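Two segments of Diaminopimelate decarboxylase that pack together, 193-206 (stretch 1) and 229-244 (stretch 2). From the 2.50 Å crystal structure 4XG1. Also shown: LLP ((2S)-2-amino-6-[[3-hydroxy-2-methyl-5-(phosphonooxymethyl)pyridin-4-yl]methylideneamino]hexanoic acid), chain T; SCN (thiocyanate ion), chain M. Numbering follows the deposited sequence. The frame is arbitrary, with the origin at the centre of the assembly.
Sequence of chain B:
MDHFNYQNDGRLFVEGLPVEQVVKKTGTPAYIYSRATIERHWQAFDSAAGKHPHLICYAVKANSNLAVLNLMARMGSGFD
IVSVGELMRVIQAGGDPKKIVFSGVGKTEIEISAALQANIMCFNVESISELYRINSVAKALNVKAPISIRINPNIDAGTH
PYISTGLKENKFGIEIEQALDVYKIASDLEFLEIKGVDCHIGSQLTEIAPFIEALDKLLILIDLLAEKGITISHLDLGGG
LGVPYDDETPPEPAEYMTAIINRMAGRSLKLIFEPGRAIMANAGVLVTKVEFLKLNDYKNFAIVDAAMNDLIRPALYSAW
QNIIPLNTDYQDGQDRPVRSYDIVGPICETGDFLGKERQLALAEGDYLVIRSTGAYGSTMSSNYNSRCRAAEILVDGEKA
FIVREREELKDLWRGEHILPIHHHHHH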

# COMPACT_ATOMS: atom_id res chain seq x y z
N GLU B 193 35.29 5.21 -0.20
CA GLU B 193 36.14 4.78 0.84
C GLU B 193 35.49 3.59 1.53
O GLU B 193 34.52 3.73 2.29
CB GLU B 193 36.39 5.91 1.83
CG GLU B 193 37.34 5.51 2.96
CD GLU B 193 37.55 6.60 4.00
OE1 GLU B 193 37.28 7.78 3.70
OE2 GLU B 193 38.03 6.26 5.10
N ILE B 194 36.10 2.44 1.36
CA ILE B 194 35.59 1.22 1.92
C ILE B 194 35.62 1.25 3.44
O ILE B 194 36.69 1.36 4.04
CB ILE B 194 36.38 0.02 1.40
CG1 ILE B 194 36.18 -0.09 -0.12
CG2 ILE B 194 35.96 -1.25 2.10
CD1 ILE B 194 37.23 -0.91 -0.87
N LYS B 195 34.45 1.14 4.07
CA LYS B 195 34.37 1.09 5.53
C LYS B 195 33.88 -0.20 6.08
O LYS B 195 34.18 -0.53 7.24
CB LYS B 195 33.45 2.20 6.05
CG LYS B 195 33.84 3.59 5.56
CD LYS B 195 35.18 4.04 6.13
CE LYS B 195 35.01 4.69 7.48
NZ LYS B 195 36.34 5.07 8.03
N GLY B 196 33.11 -0.95 5.28
CA GLY B 196 32.43 -2.09 5.87
C GLY B 196 31.98 -3.18 4.95
O GLY B 196 32.16 -3.13 3.74
N VAL B 197 31.40 -4.19 5.58
CA VAL B 197 30.69 -5.26 4.89
C VAL B 197 29.27 -5.33 5.43
O VAL B 197 29.04 -5.26 6.65
CB VAL B 197 31.42 -6.59 5.09
CG1 VAL B 197 30.53 -7.79 4.77
CG2 VAL B 197 32.65 -6.60 4.20
N ASP B 198 28.33 -5.53 4.52
CA ASP B 198 26.91 -5.52 4.88
C ASP B 198 26.15 -6.73 4.32
O ASP B 198 26.49 -7.28 3.27
CB ASP B 198 26.29 -4.23 4.32
CG ASP B 198 24.78 -4.22 4.38
OD1 ASP B 198 24.21 -4.20 5.51
OD2 ASP B 198 24.18 -4.24 3.28
N CYS B 199 25.13 -7.16 5.06
CA CYS B 199 24.18 -8.08 4.52
C CYS B 199 22.80 -7.99 5.17
O CYS B 199 22.65 -7.48 6.30
CB CYS B 199 24.68 -9.51 4.66
SG CYS B 199 24.50 -10.10 6.36
N HIS B 200 21.79 -8.48 4.44
CA HIS B 200 20.49 -8.63 5.01
C HIS B 200 19.86 -9.89 4.39
O HIS B 200 19.69 -9.93 3.20
CB HIS B 200 19.64 -7.36 4.79
CG HIS B 200 18.23 -7.49 5.26
ND1 HIS B 200 17.87 -7.28 6.57
CD2 HIS B 200 17.10 -7.85 4.62
CE1 HIS B 200 16.58 -7.51 6.73
NE2 HIS B 200 16.08 -7.84 5.55
N ILE B 201 19.53 -10.89 5.19
CA ILE B 201 19.27 -12.23 4.67
C ILE B 201 17.78 -12.59 4.53
O ILE B 201 17.44 -13.54 3.82
CB ILE B 201 19.94 -13.33 5.50
CG1 ILE B 201 19.59 -13.23 6.99
CG2 ILE B 201 21.44 -13.20 5.37
CD1 ILE B 201 19.88 -14.50 7.76
N GLY B 202 16.92 -11.80 5.17
CA GLY B 202 15.51 -11.91 5.00
C GLY B 202 14.80 -11.25 6.16
O GLY B 202 15.42 -10.56 6.95
N SER B 203 13.50 -11.52 6.28
CA SER B 203 12.70 -10.94 7.36
C SER B 203 11.80 -11.97 7.96
O SER B 203 11.53 -13.00 7.36
CB SER B 203 11.90 -9.75 6.83
OG SER B 203 11.41 -8.96 7.89
N GLN B 204 11.35 -11.68 9.17
CA GLN B 204 10.56 -12.65 9.97
C GLN B 204 11.25 -14.03 10.02
O GLN B 204 10.62 -15.05 9.77
CB GLN B 204 9.12 -12.72 9.40
CG GLN B 204 8.10 -13.53 10.19
CD GLN B 204 8.06 -13.16 11.68
OE1 GLN B 204 8.52 -12.10 12.08
NE2 GLN B 204 7.45 -14.03 12.48
N LEU B 205 12.55 -14.04 10.30
CA LEU B 205 13.26 -15.29 10.48
C LEU B 205 13.11 -15.74 11.94
O LEU B 205 13.25 -14.93 12.85
CB LEU B 205 14.73 -15.16 10.10
CG LEU B 205 14.96 -14.67 8.67
CD1 LEU B 205 16.42 -14.69 8.31
CD2 LEU B 205 14.17 -15.50 7.65
N THR B 206 12.81 -17.02 12.14
CA THR B 206 12.48 -17.56 13.48
C THR B 206 13.54 -18.49 14.08
O THR B 206 13.27 -19.17 15.06
CB THR B 206 11.12 -18.28 13.45
OG1 THR B 206 11.14 -19.29 12.46
CG2 THR B 206 9.94 -17.29 13.13
N GLY B 229 44.69 -6.57 1.39
CA GLY B 229 45.07 -5.20 1.72
C GLY B 229 43.90 -4.25 1.70
O GLY B 229 44.07 -3.06 1.40
N ILE B 230 42.70 -4.75 1.99
CA ILE B 230 41.52 -3.93 2.19
C ILE B 230 41.10 -4.09 3.61
O ILE B 230 41.01 -5.15 4.12
CB ILE B 230 40.41 -4.34 1.26
CG1 ILE B 230 40.92 -4.30 -0.15
CG2 ILE B 230 39.23 -3.43 1.44
CD1 ILE B 230 39.90 -4.21 -1.22
N THR B 231 40.85 -2.97 4.25
CA THR B 231 40.57 -2.91 5.67
C THR B 231 39.11 -2.71 5.91
O THR B 231 38.50 -1.97 5.20
CB THR B 231 41.27 -1.69 6.24
OG1 THR B 231 42.67 -1.83 6.05
CG2 THR B 231 40.95 -1.58 7.70
N ILE B 232 38.58 -3.36 6.92
CA ILE B 232 37.16 -3.34 7.16
C ILE B 232 36.80 -2.90 8.57
O ILE B 232 37.00 -3.61 9.49
CB ILE B 232 36.52 -4.70 6.83
CG1 ILE B 232 36.58 -4.96 5.34
CG2 ILE B 232 35.07 -4.78 7.27
CD1 ILE B 232 35.91 -3.90 4.55
N SER B 233 36.20 -1.74 8.70
CA SER B 233 35.99 -1.11 10.02
C SER B 233 34.75 -1.63 10.74
O SER B 233 34.69 -1.65 11.99
CB SER B 233 35.88 0.40 9.89
OG SER B 233 36.75 0.87 8.87
N HIS B 234 33.73 -2.02 9.95
CA HIS B 234 32.48 -2.57 10.54
C HIS B 234 31.81 -3.64 9.66
O HIS B 234 32.03 -3.71 8.45
CB HIS B 234 31.47 -1.45 10.85
CG HIS B 234 30.95 -0.75 9.64
ND1 HIS B 234 29.92 -1.24 8.87
CD2 HIS B 234 31.33 0.42 9.05
CE1 HIS B 234 29.70 -0.44 7.84
NE2 HIS B 234 30.54 0.59 7.94
N LEU B 235 31.02 -4.45 10.34
CA LEU B 235 30.22 -5.48 9.72
C LEU B 235 28.76 -5.29 10.09
O LEU B 235 28.40 -5.32 11.28
CB LEU B 235 30.65 -6.85 10.23
CG LEU B 235 29.82 -8.03 9.73
CD1 LEU B 235 30.04 -8.26 8.25
CD2 LEU B 235 30.19 -9.26 10.54
N ASP B 236 27.94 -5.08 9.06
CA ASP B 236 26.51 -4.81 9.24
C ASP B 236 25.72 -6.09 8.92
O ASP B 236 25.72 -6.60 7.80
CB ASP B 236 26.12 -3.66 8.29
CG ASP B 236 24.67 -3.18 8.49
OD1 ASP B 236 23.77 -3.98 8.83
OD2 ASP B 236 24.42 -2.01 8.19
N LEU B 237 25.04 -6.61 9.92
CA LEU B 237 24.30 -7.85 9.79
C LEU B 237 22.80 -7.73 9.47
O LEU B 237 22.05 -8.70 9.55
CB LEU B 237 24.47 -8.65 11.08
CG LEU B 237 25.92 -9.06 11.29
CD1 LEU B 237 26.08 -9.70 12.66
CD2 LEU B 237 26.38 -10.01 10.18
N GLY B 238 22.37 -6.53 9.09
CA GLY B 238 21.01 -6.29 8.69
C GLY B 238 20.05 -6.54 9.81
O GLY B 238 20.43 -6.49 11.00
N GLY B 239 18.78 -6.73 9.45
CA GLY B 239 17.72 -7.05 10.40
C GLY B 239 17.27 -8.46 10.12
O GLY B 239 18.10 -9.29 9.70
N GLY B 240 15.99 -8.73 10.30
CA GLY B 240 15.41 -9.99 9.90
C GLY B 240 14.94 -10.86 11.05
O GLY B 240 14.29 -11.88 10.84
N LEU B 241 15.28 -10.49 12.26
CA LEU B 241 14.88 -11.29 13.39
C LEU B 241 13.35 -11.20 13.53
O LEU B 241 12.77 -10.08 13.57
CB LEU B 241 15.57 -10.81 14.68
CG LEU B 241 15.17 -11.57 15.96
CD1 LEU B 241 15.57 -13.04 15.87
CD2 LEU B 241 15.82 -10.94 17.18
N GLY B 242 12.72 -12.37 13.61
CA GLY B 242 11.28 -12.44 13.60
C GLY B 242 10.62 -12.22 14.94
O GLY B 242 11.31 -12.04 15.94
N VAL B 243 9.29 -12.18 14.94
CA VAL B 243 8.54 -11.97 16.16
C VAL B 243 7.39 -12.95 16.21
O VAL B 243 7.01 -13.53 15.19
CB VAL B 243 7.97 -10.54 16.29
CG1 VAL B 243 9.08 -9.52 16.31
CG2 VAL B 243 6.97 -10.22 15.19
N PRO B 244 6.80 -13.11 17.41
CA PRO B 244 5.57 -13.91 17.55
C PRO B 244 4.32 -13.16 17.13
O PRO B 244 3.95 -12.16 17.77
CB PRO B 244 5.52 -14.22 19.07
CG PRO B 244 6.27 -13.10 19.72
CD PRO B 244 7.37 -12.74 18.73
N1 LLP T . 17.68 -3.85 6.58
C2 LLP T . 17.37 -3.98 5.29
C2' LLP T . 18.43 -3.72 4.25
C3 LLP T . 15.98 -4.36 4.95
O3 LLP T . 15.62 -4.53 3.65
C4 LLP T . 15.01 -4.60 6.02
C4' LLP T . 13.60 -5.02 5.77
C5 LLP T . 15.48 -4.42 7.41
C6 LLP T . 16.80 -4.04 7.61
C5' LLP T . 14.58 -4.62 8.60
OP4 LLP T . 14.07 -5.89 8.69
P LLP T . 13.15 -6.39 9.90
OP1 LLP T . 12.11 -5.28 10.05
OP2 LLP T . 12.66 -7.81 9.55
OP3 LLP T . 14.07 -6.65 11.11
N LLP T . 6.57 -5.31 4.47
CA LLP T . 7.07 -6.63 5.04
CB LLP T . 8.42 -6.46 5.72
CG LLP T . 9.64 -6.79 4.89
CD LLP T . 10.70 -5.71 4.96
CE LLP T . 12.00 -6.19 4.28
NZ LLP T . 13.21 -5.36 4.42
C LLP T . 6.10 -7.10 6.10
O LLP T . 5.16 -6.41 6.45
OXT LLP T . 6.22 -8.17 6.67
S SCN M . 15.52 -9.28 1.76
C SCN M . 14.42 -8.95 2.76
N SCN M . 13.62 -8.76 3.58
O HOH W 1 20.16 -9.95 7.76
O HOH W 2 11.75 -9.71 10.87

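Two carboxylates face each other inside this contact: Asp 198 OD1 lies 3.4 Å from Asp 236 OD1, with no hydrogen bond between these two acceptors. Their proximity follows from the sheet, since Asp 198 and Asp 236 are paired in a parallel bridge and project to the same face. Gly 238 N donates to Asp 236 OD1 (2.9 Å), and Asp 236 OD2 is bonded elsewhere in the structure.

The strand through Ile 194 to Asp 198 runs parallel to strand 234-236, at 28°. Their ladder alternates in the usual way: His 234 N donates to Lys 195 O (3.1 Å), Val 197 N to His 234 O (3.0 Å), Asp 236 N to Val 197 O (2.7 Å) and Cys 199 N to Asp 236 O (2.9 Å). Lys 195 O also accepts from Ser 233 N (2.8 Å). On the face carrying the aspartates, the His 234 ring covers Gly 196, whose CA sits 3.9 Å from the ring centroid in a CH-pi contact; a CB there would strike His 234 CE1. The other face is apolar, with Val 197 CG1 3.5 Å from Leu 235 CD1; nearby, Ile 194 CG2 packs 3.6 Å from Ile 232 CD1.

Beyond the strands, His 200 ND1 accepts from Gly 239 N (3.1 Å), and LLP C4 lies over one face of its ring. The register then shifts by two, and a second set of bonds forms: Leu 205 N to Gly 240 O (2.8 Å) and Gly 242 N to Leu 205 O (2.7 Å). The Gln 204 amide reads the backbone of Val 243 twice, OE1 accepting from Val 243 N (3.0 Å) and NE2 donating to Val 243 O (2.8 Å). Both stretches hold the LLP phosphate, through Ser 203 OG to OP2 (a very short 2.4 Å) and Gly 240 N to OP3 (2.9 Å).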